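Local coordinates for solute-binding protein (Thermoactinomyces vulgaris, PDB 2ZYO), which binds maltotetraose and probably delivers cyclodextrins and maltodextrins to a membrane sugar transporter, at residues Glu149-Ala154 and Phe219-Leu224; Ala187-Gln192 and Pro354-Val359; Asn199-Asn204 and Ile387-Ile392; Val264-Lys269 and Phe340-Ser345. All coordinates share one frame; numbering follows the deposited sequence.

Contact 1. Residues Glu149-Ala154 and Phe219-Leu224; sequences ELFQYA and FTEARL
Phe151 and Glu221 meet with their side chains crossed at about a right angle, and the planes of ring and carboxylate lie 75° apart. The carboxylate oxygen Glu221 OE1 sits at the ring edge, in its plane, 3.6 Å from Phe151 CE2; there the weakly positive ring hydrogens are probably a mild electrostatic match for the oxygen. Glu221 CB touches the same part of the ring, 4.0 Å from Phe151 CZ. Phe151 CG stands anti to the backbone N (chi1 -164°), and from there the ring extends to Ala222, its CE1 3.9 Å from Ala222 CB. That methyl also faces its counterpart on Ala154, the two CB atoms being 4.1 Å apart, at the point where the backbones come nearest. An alanine in place of Phe151 would probably leave a gap beside the Ala222 methyl and the Glu221 carboxylate without its aromatic edge. Arg223, with positive phi just after the helix, turns its guanidinium back to Lys155 O and Asn158 O. The contact thus joins the middle of helix 147-157 to the chain leaving helix 206-220, whose Lys217 and Trp218 also contact the Phe151 ring, while Ala154 rests on Val167 of strand 165-169.

Contact 2. Residues Ala187-Gln192 and Pro354-Val359; sequences AVFKEQ and PEMGVV
Met356 SD is the sulfur in a Met-aromatic contact with Phe189, 5.1 Å from the ring centroid and 69° off the ring normal, an oblique approach. Its nearest ring atom is Phe189 CE2, at 3.8 Å. The same sulfur touches Val188 CG1 at 3.6 Å, and those two side chains cross at about a right angle. Met356 reaches both neighbours through a bend at chi2 (63°), which places SD to one side of the line its chain would follow if extended. The contact sets the first strand of a short antiparallel hairpin (189-192 with 195-201) against the helically wound turn that leads into helix 360-371; the Met356 side chain is about 7 Å from a bound glucose unit. The other contacts are between carbon atoms. Phe189 and Val359 slide past each other in opposite directions, bringing Phe189 CZ to 3.7 Å from Val359 CG2, while CZ also lies 4.0 Å from Glu355 CB. A serine in place of Phe189 would probably open a gap between the hairpin and the turn and leave the Met356 sulfur without its aromatic partner. Val188 CG1 reaches Val359 CG1 more loosely, at 4.2 Å, and Ile201 and Ile353 also touch the Phe189 ring.

Contact 3. Residues Asn199-Asn204 and Ile387-Ile392; sequences NEIGLN and IMKEKI
Ile201 drives its CD1 methyl among three side chains of helix 377-394, and this apolar cluster is the centre of the contact. Ile392 comes to it tip to tip, with the two CD1 atoms 3.8 Å apart. Met388 presents its CB to Ile201 CD1, also at 3.8 Å, in an oblique crossing. Lys389 slides past Ile201 in the opposite direction and lays its CG 3.8 Å from that same methyl, so the aliphatic part of a charged chain joins the cluster. Further along, the extended Met388 chain carries its CE methyl to 3.7 Å from Leu203 CD1; these two side chains cross at about a right angle. Val359 and Ile363 also pack on Met388 and Leu203, tying the pair to the start of helix 360-371.

The polar contacts gather round the ammonium group of Lys389. Bends at chi3 (84°) and chi4 (62°) curl the lysine chain back to the strand, where NZ lies 2.8 Å from Asn199 O. Water 1 accepts hydrogen bonds from Lys389 NZ, at 2.8 Å, and from Ile201 N, at 3.0 Å, bridging helix and strand. The chemistry is therefore two-sided: apolar groups meet round Ile201 and, beside them, stands a lysine whose aliphatic stem probably screens them in part, its charged end probably steadied by the carbonyl oxygen and the water.

Contact 4. Residues Val264-Lys269 and Phe340-Ser345; sequences VAPLPK and FAKQAS
Val264 CG1 stands anti to its backbone N (chi1 -175°), and Phe340 CG lies anti to its own carbonyl carbon; from there the ring, turned about chi2, presents a face to the methyl. The result is a CH-pi contact between strand 262-265, part of the mixed sheet, and helix 338-344 packed against it. Val264 CG1 hangs above the centre of that face, 3.7 Å from the centroid and 5° off the ring normal, while CG2 touches the rim at Phe340 CE2. The two side chains cross at about a right angle, and Ala132 of strand 120-136 touches both.

Beyond the strand end, Pro266 lies obliquely across Lys342, its CG 3.7 Å from Lys342 CB. The lysine chain, bent at chi3, also brings CE and NZ near Pro266 CD and ends at water 2, which accepts from Lys342 NZ at 2.6 Å and donates to Val264 O at 3.1 Å. Gln343 NE2 is bonded to Ala275 O, which would help fix which way the amide is turned. Its OE1 grips the chain as it leaves the strand, accepting from Leu267 N at 2.9 Å with the donor tilted 29° from the carbonyl plane.

Contacts 2 and 3 are neighbours, with centres 8 Å apart. They use the two strands of one hairpin, 189-192 and 195-201, and probable backbone hydrogen bonds join Val188 O to Gly202 N and Glu200 O to Lys190 N. The centre of contact 1 lies 29 and 30 Å from theirs, yet helix 206-220, which leads to it, follows strand 195-201. Contacts 1 and 4 have centres 20 Å apart and touch where Leu150 packs on Pro268. Along the chain, contacts 1, 2 and 3 interleave, whereas contact 4 falls between the segments of contacts 2 and 3. Helix 377-394 and the loop before helix 360-371 are thereby joined to the hairpin, near the bound sugar at contact 2.

Contact 1. Residues Glu149-Ala154 and Phe219-Leu224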
loop_
_atom_site.group_PDB
_atom_site.type_symbol
_atom_site.label_atom_id
_atom_site.label_comp_id
_atom_site.label_asym_id
_atom_site.label_seq_id
_atom_site.Cartn_x
_atom_site.Cartn_y
_atom_site.Cartn_z
ATOM N N GLU A 149 -0.629 -25.397 -5.913
ATOM C CA GLU A 149 -1.428 -26.049 -4.875
ATOM C C GLU A 149 -2.602 -25.177 -4.431
ATOM O O GLU A 149 -3.699 -25.684 -4.184
ATOM C CB GLU A 149 -0.549 -26.441 -3.683
ATOM C CG GLU A 149 0.325 -27.671 -3.942
ATOM C CD GLU A 149 1.473 -27.812 -2.958
ATOM O OE1 GLU A 149 2.303 -26.883 -2.868
ATOM O OE2 GLU A 149 1.561 -28.861 -2.285
ATOM N N LEU A 150 -2.366 -23.869 -4.344
ATOM C CA LEU A 150 -3.416 -22.907 -4.017
ATOM C C LEU A 150 -4.508 -22.904 -5.081
ATOM O O LEU A 150 -5.697 -22.901 -4.756
ATOM C CB LEU A 150 -2.835 -21.496 -3.862
ATOM C CG LEU A 150 -3.802 -20.378 -3.446
ATOM C CD1 LEU A 150 -4.171 -20.487 -1.971
ATOM C CD2 LEU A 150 -3.211 -19.012 -3.757
ATOM N N PHE A 151 -4.103 -22.906 -6.349
ATOM C CA PHE A 151 -5.074 -22.876 -7.435
ATOM C C PHE A 151 -5.875 -24.174 -7.532
ATOM O O PHE A 151 -7.078 -24.139 -7.793
ATOM C CB PHE A 151 -4.427 -22.536 -8.778
ATOM C CG PHE A 151 -5.423 -22.133 -9.822
ATOM C CD1 PHE A 151 -6.002 -20.869 -9.788
ATOM C CD2 PHE A 151 -5.815 -23.026 -10.814
ATOM C CE1 PHE A 151 -6.947 -20.492 -10.735
ATOM C CE2 PHE A 151 -6.757 -22.657 -11.767
ATOM C CZ PHE A 151 -7.325 -21.387 -11.727
ATOM N N GLN A 152 -5.204 -25.303 -7.315
ATOM C CA GLN A 152 -5.871 -26.606 -7.248
ATOM C C GLN A 152 -6.923 -26.616 -6.138
ATOM O O GLN A 152 -8.048 -27.079 -6.340
ATOM C CB GLN A 152 -4.845 -27.732 -7.044
ATOM C CG GLN A 152 -5.449 -29.131 -6.843
ATOM C CD GLN A 152 -6.341 -29.576 -7.992
ATOM O OE1 GLN A 152 -6.058 -29.308 -9.159
ATOM N NE2 GLN A 152 -7.424 -30.269 -7.660
ATOM N N TYR A 153 -6.547 -26.085 -4.975
ATOM C CA TYR A 153 -7.449 -25.940 -3.835
ATOM C C TYR A 153 -8.689 -25.123 -4.210
ATOM O O TYR A 153 -9.803 -25.469 -3.825
ATOM C CB TYR A 153 -6.703 -25.298 -2.659
ATOM C CG TYR A 153 -7.477 -25.247 -1.359
ATOM C CD1 TYR A 153 -7.482 -26.334 -0.484
ATOM C CD2 TYR A 153 -8.186 -24.104 -0.993
ATOM C CE1 TYR A 153 -8.188 -26.288 0.716
ATOM C CE2 TYR A 153 -8.897 -24.050 0.203
ATOM C CZ TYR A 153 -8.893 -25.142 1.051
ATOM O OH TYR A 153 -9.590 -25.086 2.237
ATOM N N ALA A 154 -8.492 -24.046 -4.970
ATOM C CA ALA A 154 -9.609 -23.226 -5.445
ATOM C C ALA A 154 -10.498 -23.989 -6.431
ATOM O O ALA A 154 -11.724 -23.961 -6.317
ATOM C CB ALA A 154 -9.100 -21.934 -6.065
ATOM N N PHE A 219 -11.522 -17.237 -13.320
ATOM C CA PHE A 219 -12.922 -17.140 -13.711
ATOM C C PHE A 219 -13.382 -18.345 -14.531
ATOM O O PHE A 219 -14.515 -18.803 -14.376
ATOM C CB PHE A 219 -13.182 -15.814 -14.435
ATOM C CG PHE A 219 -12.925 -14.610 -13.574
ATOM C CD1 PHE A 219 -13.913 -14.133 -12.719
ATOM C CD2 PHE A 219 -11.684 -13.977 -13.587
ATOM C CE1 PHE A 219 -13.676 -13.033 -11.903
ATOM C CE2 PHE A 219 -11.439 -12.874 -12.772
ATOM C CZ PHE A 219 -12.435 -12.401 -11.929
ATOM N N THR A 220 -12.495 -18.870 -15.374
ATOM C CA THR A 220 -12.821 -20.013 -16.239
ATOM C C THR A 220 -12.668 -21.375 -15.552
ATOM O O THR A 220 -13.369 -22.330 -15.902
ATOM C CB THR A 220 -11.972 -20.016 -17.525
ATOM O OG1 THR A 220 -10.582 -20.062 -17.181
ATOM C CG2 THR A 220 -12.252 -18.774 -18.370
ATOM N N GLU A 221 -11.751 -21.466 -14.590
ATOM C CA GLU A 221 -11.487 -22.732 -13.895
ATOM C C GLU A 221 -11.842 -22.705 -12.407
ATOM O O GLU A 221 -12.334 -23.698 -11.866
ATOM C CB GLU A 221 -10.025 -23.155 -14.070
ATOM C CG GLU A 221 -9.614 -23.459 -15.508
ATOM C CD GLU A 221 -8.178 -23.945 -15.615
ATOM O OE1 GLU A 221 -7.696 -24.623 -14.680
ATOM O OE2 GLU A 221 -7.529 -23.655 -16.640
ATOM N N ALA A 222 -11.577 -21.580 -11.747
ATOM C CA ALA A 222 -11.827 -21.451 -10.308
ATOM C C ALA A 222 -13.200 -20.849 -9.996
ATOM O O ALA A 222 -13.531 -20.602 -8.833
ATOM C CB ALA A 222 -10.709 -20.655 -9.639
ATOM N N ARG A 223 -13.984 -20.613 -11.047
ATOM C CA ARG A 223 -15.405 -20.253 -10.943
ATOM C C ARG A 223 -15.731 -19.031 -10.070
ATOM O O ARG A 223 -16.787 -18.979 -9.435
ATOM C CB ARG A 223 -16.234 -21.474 -10.505
ATOM C CG ARG A 223 -16.134 -22.673 -11.447
ATOM C CD ARG A 223 -16.906 -23.883 -10.922
ATOM N NE ARG A 223 -16.346 -24.411 -9.677
ATOM C CZ ARG A 223 -15.418 -25.362 -9.599
ATOM N NH1 ARG A 223 -14.922 -25.926 -10.695
ATOM N NH2 ARG A 223 -14.985 -25.756 -8.410
ATOM N N LEU A 224 -14.835 -18.047 -10.047
ATOM C CA LEU A 224 -15.090 -16.806 -9.311
ATOM C C LEU A 224 -16.215 -15.998 -9.963
ATOM O O LEU A 224 -16.347 -16.010 -11.191
ATOM C CB LEU A 224 -13.819 -15.950 -9.197
ATOM C CG LEU A 224 -12.639 -16.455 -8.354
ATOM C CD1 LEU A 224 -11.683 -15.306 -8.072
ATOM C CD2 LEU A 224 -13.083 -17.096 -7.043
#

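Contact 2. Residues Ala187-Gln192 and Pro354-Val359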
loop_
_atom_site.group_PDB
_atom_site.type_symbol
_atom_site.label_atom_id
_atom_site.label_comp_id
_atom_site.label_asym_id
_atom_site.label_seq_id
_atom_site.Cartn_x
_atom_site.Cartn_y
_atom_site.Cartn_z
ATOM N N ALA A 187 5.937 -5.617 -15.865
ATOM C CA ALA A 187 6.042 -4.366 -15.118
ATOM C C ALA A 187 4.964 -3.389 -15.584
ATOM O O ALA A 187 4.461 -3.501 -16.706
ATOM C CB ALA A 187 7.428 -3.760 -15.299
ATOM N N VAL A 188 4.603 -2.438 -14.724
ATOM C CA VAL A 188 3.679 -1.371 -15.113
ATOM C C VAL A 188 4.411 -0.366 -16.005
ATOM O O VAL A 188 4.030 -0.162 -17.158
ATOM C CB VAL A 188 3.055 -0.647 -13.894
ATOM C CG1 VAL A 188 1.998 0.343 -14.361
ATOM C CG2 VAL A 188 2.450 -1.649 -12.915
ATOM N N PHE A 189 5.456 0.253 -15.457
ATOM C CA PHE A 189 6.338 1.143 -16.211
ATOM C C PHE A 189 7.757 0.596 -16.155
ATOM O O PHE A 189 8.161 0.020 -15.143
ATOM C CB PHE A 189 6.331 2.558 -15.620
ATOM C CG PHE A 189 4.978 3.216 -15.609
ATOM C CD1 PHE A 189 4.440 3.755 -16.775
ATOM C CD2 PHE A 189 4.253 3.319 -14.426
ATOM C CE1 PHE A 189 3.191 4.375 -16.765
ATOM C CE2 PHE A 189 3.004 3.935 -14.408
ATOM C CZ PHE A 189 2.474 4.463 -15.579
ATOM N N LYS A 190 8.513 0.778 -17.235
ATOM C CA LYS A 190 9.920 0.380 -17.248
ATOM C C LYS A 190 10.719 1.236 -16.270
ATOM O O LYS A 190 10.693 2.467 -16.345
ATOM C CB LYS A 190 10.506 0.478 -18.660
ATOM C CG LYS A 190 12.011 0.203 -18.763
ATOM C CD LYS A 190 12.372 -1.233 -18.388
ATOM C CE LYS A 190 13.853 -1.517 -18.610
ATOM N NZ LYS A 190 14.741 -0.627 -17.806
ATOM N N GLU A 191 11.413 0.568 -15.355
ATOM C CA GLU A 191 12.211 1.237 -14.335
ATOM C C GLU A 191 13.680 1.282 -14.730
ATOM O O GLU A 191 14.247 0.283 -15.181
ATOM C CB GLU A 191 12.049 0.536 -12.982
ATOM C CG GLU A 191 12.617 1.313 -11.796
ATOM C CD GLU A 191 12.250 0.701 -10.454
ATOM O OE1 GLU A 191 11.048 0.456 -10.207
ATOM O OE2 GLU A 191 13.165 0.476 -9.636
ATOM N N GLN A 192 14.283 2.456 -14.559
ATOM C CA GLN A 192 15.706 2.651 -14.795
ATOM C C GLN A 192 16.297 3.555 -13.716
ATOM O O GLN A 192 16.056 4.764 -13.703
ATOM C CB GLN A 192 15.952 3.228 -16.197
ATOM C CG GLN A 192 17.420 3.469 -16.562
ATOM C CD GLN A 192 18.225 2.186 -16.673
ATOM O OE1 GLN A 192 18.621 1.597 -15.666
ATOM N NE2 GLN A 192 18.485 1.757 -17.903
ATOM N N PRO A 354 2.786 10.499 -11.372
ATOM C CA PRO A 354 1.402 10.919 -11.626
ATOM C C PRO A 354 0.670 10.038 -12.639
ATOM O O PRO A 354 -0.538 9.825 -12.511
ATOM C CB PRO A 354 1.562 12.341 -12.176
ATOM C CG PRO A 354 2.846 12.820 -11.599
ATOM C CD PRO A 354 3.736 11.610 -11.581
ATOM N N GLU A 355 1.407 9.517 -13.615
ATOM C CA GLU A 355 0.836 8.693 -14.680
ATOM C C GLU A 355 0.178 7.397 -14.196
ATOM O O GLU A 355 -0.704 6.864 -14.868
ATOM C CB GLU A 355 1.889 8.395 -15.749
ATOM C CG GLU A 355 2.296 9.617 -16.569
ATOM C CD GLU A 355 3.331 10.502 -15.881
ATOM O OE1 GLU A 355 3.906 10.090 -14.849
ATOM O OE2 GLU A 355 3.569 11.619 -16.385
ATOM N N MET A 356 0.595 6.895 -13.034
ATOM C CA MET A 356 -0.030 5.700 -12.462
ATOM C C MET A 356 -1.516 5.921 -12.167
ATOM O O MET A 356 -2.313 4.983 -12.231
ATOM C CB MET A 356 0.705 5.239 -11.199
ATOM C CG MET A 356 0.235 3.884 -10.672
ATOM S SD MET A 356 0.545 2.535 -11.830
ATOM C CE MET A 356 -0.478 1.235 -11.146
ATOM N N GLY A 357 -1.880 7.166 -11.863
ATOM C CA GLY A 357 -3.264 7.529 -11.556
ATOM C C GLY A 357 -4.282 7.126 -12.610
ATOM O O GLY A 357 -5.418 6.778 -12.281
ATOM N N VAL A 358 -3.872 7.163 -13.876
ATOM C CA VAL A 358 -4.775 6.845 -14.986
ATOM C C VAL A 358 -4.609 5.408 -15.497
ATOM O O VAL A 358 -5.236 5.019 -16.483
ATOM C CB VAL A 358 -4.647 7.862 -16.154
ATOM C CG1 VAL A 358 -5.048 9.261 -15.692
ATOM C CG2 VAL A 358 -3.238 7.857 -16.737
ATOM N N VAL A 359 -3.767 4.629 -14.820
ATOM C CA VAL A 359 -3.554 3.226 -15.180
ATOM C C VAL A 359 -4.664 2.330 -14.623
ATOM O O VAL A 359 -5.137 1.425 -15.316
ATOM C CB VAL A 359 -2.152 2.716 -14.732
ATOM C CG1 VAL A 359 -2.055 1.187 -14.814
ATOM C CG2 VAL A 359 -1.063 3.357 -15.572
#

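Contact 3. Residues Asn199-Asn204 and Ile387-Ile392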
loop_
_atom_site.group_PDB
_atom_site.type_symbol
_atom_site.label_atom_id
_atom_site.label_comp_id
_atom_site.label_asym_id
_atom_site.label_seq_id
_atom_site.Cartn_x
_atom_site.Cartn_y
_atom_site.Cartn_z
ATOM N N ASN A 199 6.238 6.548 -20.695
ATOM C CA ASN A 199 6.034 6.181 -22.094
ATOM C C ASN A 199 6.274 4.700 -22.391
ATOM O O ASN A 199 5.778 4.180 -23.395
ATOM C CB ASN A 199 6.894 7.052 -23.014
ATOM C CG ASN A 199 6.303 8.432 -23.230
ATOM O OD1 ASN A 199 5.779 8.727 -24.303
ATOM N ND2 ASN A 199 6.379 9.282 -22.212
ATOM N N GLU A 200 7.035 4.027 -21.527
ATOM C CA GLU A 200 7.261 2.590 -21.680
ATOM C C GLU A 200 6.392 1.793 -20.708
ATOM O O GLU A 200 6.840 1.387 -19.631
ATOM C CB GLU A 200 8.744 2.219 -21.549
ATOM C CG GLU A 200 9.072 0.857 -22.167
ATOM C CD GLU A 200 10.535 0.452 -22.051
ATOM O OE1 GLU A 200 10.810 -0.763 -22.109
ATOM O OE2 GLU A 200 11.409 1.331 -21.893
ATOM N N ILE A 201 5.139 1.593 -21.105
ATOM C CA ILE A 201 4.188 0.798 -20.336
ATOM C C ILE A 201 4.384 -0.675 -20.685
ATOM O O ILE A 201 4.457 -1.037 -21.859
ATOM C CB ILE A 201 2.728 1.252 -20.605
ATOM C CG1 ILE A 201 2.500 2.664 -20.049
ATOM C CG2 ILE A 201 1.721 0.264 -20.004
ATOM C CD1 ILE A 201 1.168 3.292 -20.436
ATOM N N GLY A 202 4.482 -1.522 -19.664
ATOM C CA GLY A 202 4.752 -2.941 -19.883
ATOM C C GLY A 202 3.537 -3.845 -19.798
ATOM O O GLY A 202 3.673 -5.068 -19.800
ATOM N N LEU A 203 2.349 -3.251 -19.752
ATOM C CA LEU A 203 1.130 -4.014 -19.481
ATOM C C LEU A 203 0.497 -4.707 -20.696
ATOM O O LEU A 203 -0.534 -5.370 -20.561
ATOM C CB LEU A 203 0.109 -3.163 -18.712
ATOM C CG LEU A 203 0.498 -2.798 -17.271
ATOM C CD1 LEU A 203 -0.573 -1.947 -16.617
ATOM C CD2 LEU A 203 0.779 -4.044 -16.426
ATOM N N ASN A 204 1.109 -4.566 -21.871
ATOM C CA ASN A 204 0.719 -5.398 -23.018
ATOM C C ASN A 204 1.890 -6.200 -23.601
ATOM O O ASN A 204 1.869 -6.611 -24.765
ATOM C CB ASN A 204 -0.037 -4.592 -24.091
ATOM C CG ASN A 204 0.830 -3.553 -24.780
ATOM O OD1 ASN A 204 1.710 -2.949 -24.170
ATOM N ND2 ASN A 204 0.568 -3.331 -26.065
ATOM N N ILE A 387 -5.612 3.073 -24.174
ATOM C CA ILE A 387 -6.375 4.019 -23.360
ATOM C C ILE A 387 -5.481 4.787 -22.380
ATOM O O ILE A 387 -5.602 6.008 -22.252
ATOM C CB ILE A 387 -7.544 3.310 -22.622
ATOM C CG1 ILE A 387 -8.635 2.919 -23.623
ATOM C CG2 ILE A 387 -8.117 4.199 -21.524
ATOM C CD1 ILE A 387 -9.643 1.909 -23.099
ATOM N N MET A 388 -4.578 4.070 -21.710
ATOM C CA MET A 388 -3.620 4.680 -20.780
ATOM C C MET A 388 -2.794 5.771 -21.439
ATOM O O MET A 388 -2.682 6.880 -20.916
ATOM C CB MET A 388 -2.657 3.631 -20.235
ATOM C CG MET A 388 -3.254 2.679 -19.249
ATOM S SD MET A 388 -2.080 1.361 -18.928
ATOM C CE MET A 388 -3.205 0.122 -18.292
ATOM N N LYS A 389 -2.217 5.435 -22.591
ATOM C CA LYS A 389 -1.279 6.311 -23.287
ATOM C C LYS A 389 -1.939 7.594 -23.785
ATOM O O LYS A 389 -1.290 8.639 -23.863
ATOM C CB LYS A 389 -0.594 5.556 -24.428
ATOM C CG LYS A 389 0.256 4.384 -23.944
ATOM C CD LYS A 389 0.867 3.591 -25.090
ATOM C CE LYS A 389 2.163 4.212 -25.579
ATOM N NZ LYS A 389 3.214 4.244 -24.520
ATOM N N GLU A 390 -3.228 7.506 -24.111
ATOM C CA GLU A 390 -4.014 8.685 -24.465
ATOM C C GLU A 390 -4.264 9.552 -23.231
ATOM O O GLU A 390 -4.140 10.776 -23.298
ATOM C CB GLU A 390 -5.342 8.283 -25.114
ATOM C CG GLU A 390 -6.090 9.445 -25.769
ATOM C CD GLU A 390 -7.458 9.048 -26.292
ATOM O OE1 GLU A 390 -8.319 8.649 -25.478
ATOM O OE2 GLU A 390 -7.675 9.146 -27.518
ATOM N N LYS A 391 -4.605 8.907 -22.114
ATOM C CA LYS A 391 -4.896 9.597 -20.852
ATOM C C LYS A 391 -3.669 10.271 -20.237
ATOM O O LYS A 391 -3.792 11.300 -19.569
ATOM C CB LYS A 391 -5.525 8.632 -19.838
ATOM C CG LYS A 391 -6.985 8.259 -20.121
ATOM C CD LYS A 391 -7.964 9.385 -19.775
ATOM C CE LYS A 391 -8.232 9.474 -18.275
ATOM N NZ LYS A 391 -9.282 10.481 -17.951
ATOM N N ILE A 392 -2.495 9.686 -20.467
ATOM C CA ILE A 392 -1.228 10.220 -19.957
ATOM C C ILE A 392 -0.878 11.580 -20.576
ATOM O O ILE A 392 -0.372 12.471 -19.889
ATOM C CB ILE A 392 -0.073 9.188 -20.132
ATOM C CG1 ILE A 392 -0.156 8.121 -19.034
ATOM C CG2 ILE A 392 1.303 9.870 -20.122
ATOM C CD1 ILE A 392 0.637 6.855 -19.315
HETATM O O HOH W 1 4.171 1.720 -23.955
#

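Contact 4. Residues Val264-Lys269 and Phe340-Ser345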
loop_
_atom_site.group_PDB
_atom_site.type_symbol
_atom_site.label_atom_id
_atom_site.label_comp_id
_atom_site.label_asym_id
_atom_site.label_seq_id
_atom_site.Cartn_x
_atom_site.Cartn_y
_atom_site.Cartn_z
ATOM N N VAL A 264 -2.934 -15.459 9.013
ATOM C CA VAL A 264 -2.338 -14.726 7.893
ATOM C C VAL A 264 -0.978 -15.313 7.525
ATOM O O VAL A 264 -0.101 -15.460 8.380
ATOM C CB VAL A 264 -2.181 -13.206 8.186
ATOM C CG1 VAL A 264 -1.677 -12.470 6.946
ATOM C CG2 VAL A 264 -3.497 -12.596 8.658
ATOM N N ALA A 265 -0.812 -15.638 6.247
ATOM C CA ALA A 265 0.449 -16.165 5.735
ATOM C C ALA A 265 0.852 -15.424 4.465
ATOM O O ALA A 265 -0.003 -14.846 3.792
ATOM C CB ALA A 265 0.317 -17.661 5.464
ATOM N N PRO A 266 2.158 -15.437 4.124
ATOM C CA PRO A 266 2.549 -14.870 2.835
ATOM C C PRO A 266 1.905 -15.670 1.713
ATOM O O PRO A 266 1.543 -16.832 1.917
ATOM C CB PRO A 266 4.067 -15.070 2.793
ATOM C CG PRO A 266 4.476 -15.340 4.187
ATOM C CD PRO A 266 3.311 -15.964 4.874
ATOM N N LEU A 267 1.758 -15.055 0.544
ATOM C CA LEU A 267 1.267 -15.778 -0.623
ATOM C C LEU A 267 2.220 -16.922 -0.956
ATOM O O LEU A 267 3.439 -16.772 -0.813
ATOM C CB LEU A 267 1.114 -14.843 -1.824
ATOM C CG LEU A 267 0.134 -13.671 -1.694
ATOM C CD1 LEU A 267 0.119 -12.861 -2.978
ATOM C CD2 LEU A 267 -1.273 -14.151 -1.344
ATOM N N PRO A 268 1.666 -18.078 -1.367
ATOM C CA PRO A 268 2.479 -19.228 -1.754
ATOM C C PRO A 268 3.455 -18.884 -2.874
ATOM O O PRO A 268 3.169 -18.012 -3.698
ATOM C CB PRO A 268 1.436 -20.232 -2.250
ATOM C CG PRO A 268 0.187 -19.866 -1.524
ATOM C CD PRO A 268 0.223 -18.373 -1.468
ATOM N N LYS A 269 4.604 -19.554 -2.895
ATOM C CA LYS A 269 5.601 -19.312 -3.931
ATOM C C LYS A 269 5.023 -19.585 -5.313
ATOM O O LYS A 269 4.296 -20.561 -5.514
ATOM C CB LYS A 269 6.872 -20.126 -3.682
ATOM C CG LYS A 269 7.667 -19.629 -2.485
ATOM C CD LYS A 269 9.015 -20.312 -2.367
ATOM C CE LYS A 269 9.825 -19.693 -1.236
ATOM N NZ LYS A 269 11.141 -20.363 -1.061
ATOM N N PHE A 340 1.581 -10.579 7.081
ATOM C CA PHE A 340 1.585 -9.338 6.312
ATOM C C PHE A 340 2.991 -8.752 6.195
ATOM O O PHE A 340 3.391 -8.290 5.126
ATOM C CB PHE A 340 0.659 -8.297 6.946
ATOM C CG PHE A 340 -0.804 -8.597 6.796
ATOM C CD1 PHE A 340 -1.386 -8.716 5.537
ATOM C CD2 PHE A 340 -1.610 -8.722 7.920
ATOM C CE1 PHE A 340 -2.746 -8.983 5.406
ATOM C CE2 PHE A 340 -2.970 -8.987 7.799
ATOM C CZ PHE A 340 -3.536 -9.119 6.536
ATOM N N ALA A 341 3.731 -8.770 7.303
ATOM C CA ALA A 341 5.088 -8.234 7.330
ATOM C C ALA A 341 6.029 -9.065 6.461
ATOM O O ALA A 341 6.840 -8.511 5.716
ATOM C CB ALA A 341 5.600 -8.153 8.758
ATOM N N LYS A 342 5.905 -10.389 6.556
ATOM C CA LYS A 342 6.689 -11.308 5.727
ATOM C C LYS A 342 6.447 -11.049 4.243
ATOM O O LYS A 342 7.394 -10.951 3.463
ATOM C CB LYS A 342 6.366 -12.769 6.060
ATOM C CG LYS A 342 6.980 -13.285 7.357
ATOM C CD LYS A 342 6.837 -14.797 7.483
ATOM C CE LYS A 342 5.427 -15.205 7.902
ATOM N NZ LYS A 342 5.275 -16.690 8.001
ATOM N N GLN A 343 5.176 -10.927 3.863
ATOM C CA GLN A 343 4.818 -10.659 2.473
ATOM C C GLN A 343 5.278 -9.272 2.025
ATOM O O GLN A 343 5.769 -9.111 0.904
ATOM C CB GLN A 343 3.311 -10.834 2.247
ATOM C CG GLN A 343 2.881 -10.697 0.784
ATOM C CD GLN A 343 3.619 -11.650 -0.141
ATOM O OE1 GLN A 343 3.595 -12.863 0.055
ATOM N NE2 GLN A 343 4.280 -11.102 -1.155
ATOM N N ALA A 344 5.135 -8.283 2.908
ATOM C CA ALA A 344 5.554 -6.913 2.615
ATOM C C ALA A 344 7.053 -6.828 2.338
ATOM O O ALA A 344 7.491 -5.987 1.552
ATOM C CB ALA A 344 5.170 -5.977 3.751
ATOM N N SER A 345 7.824 -7.711 2.975
ATOM C CA SER A 345 9.281 -7.748 2.806
ATOM C C SER A 345 9.691 -8.294 1.436
ATOM O O SER A 345 10.865 -8.241 1.059
ATOM C CB SER A 345 9.933 -8.573 3.923
ATOM O OG SER A 345 9.746 -9.963 3.723
HETATM O O HOH W 2 2.791 -16.389 8.860
#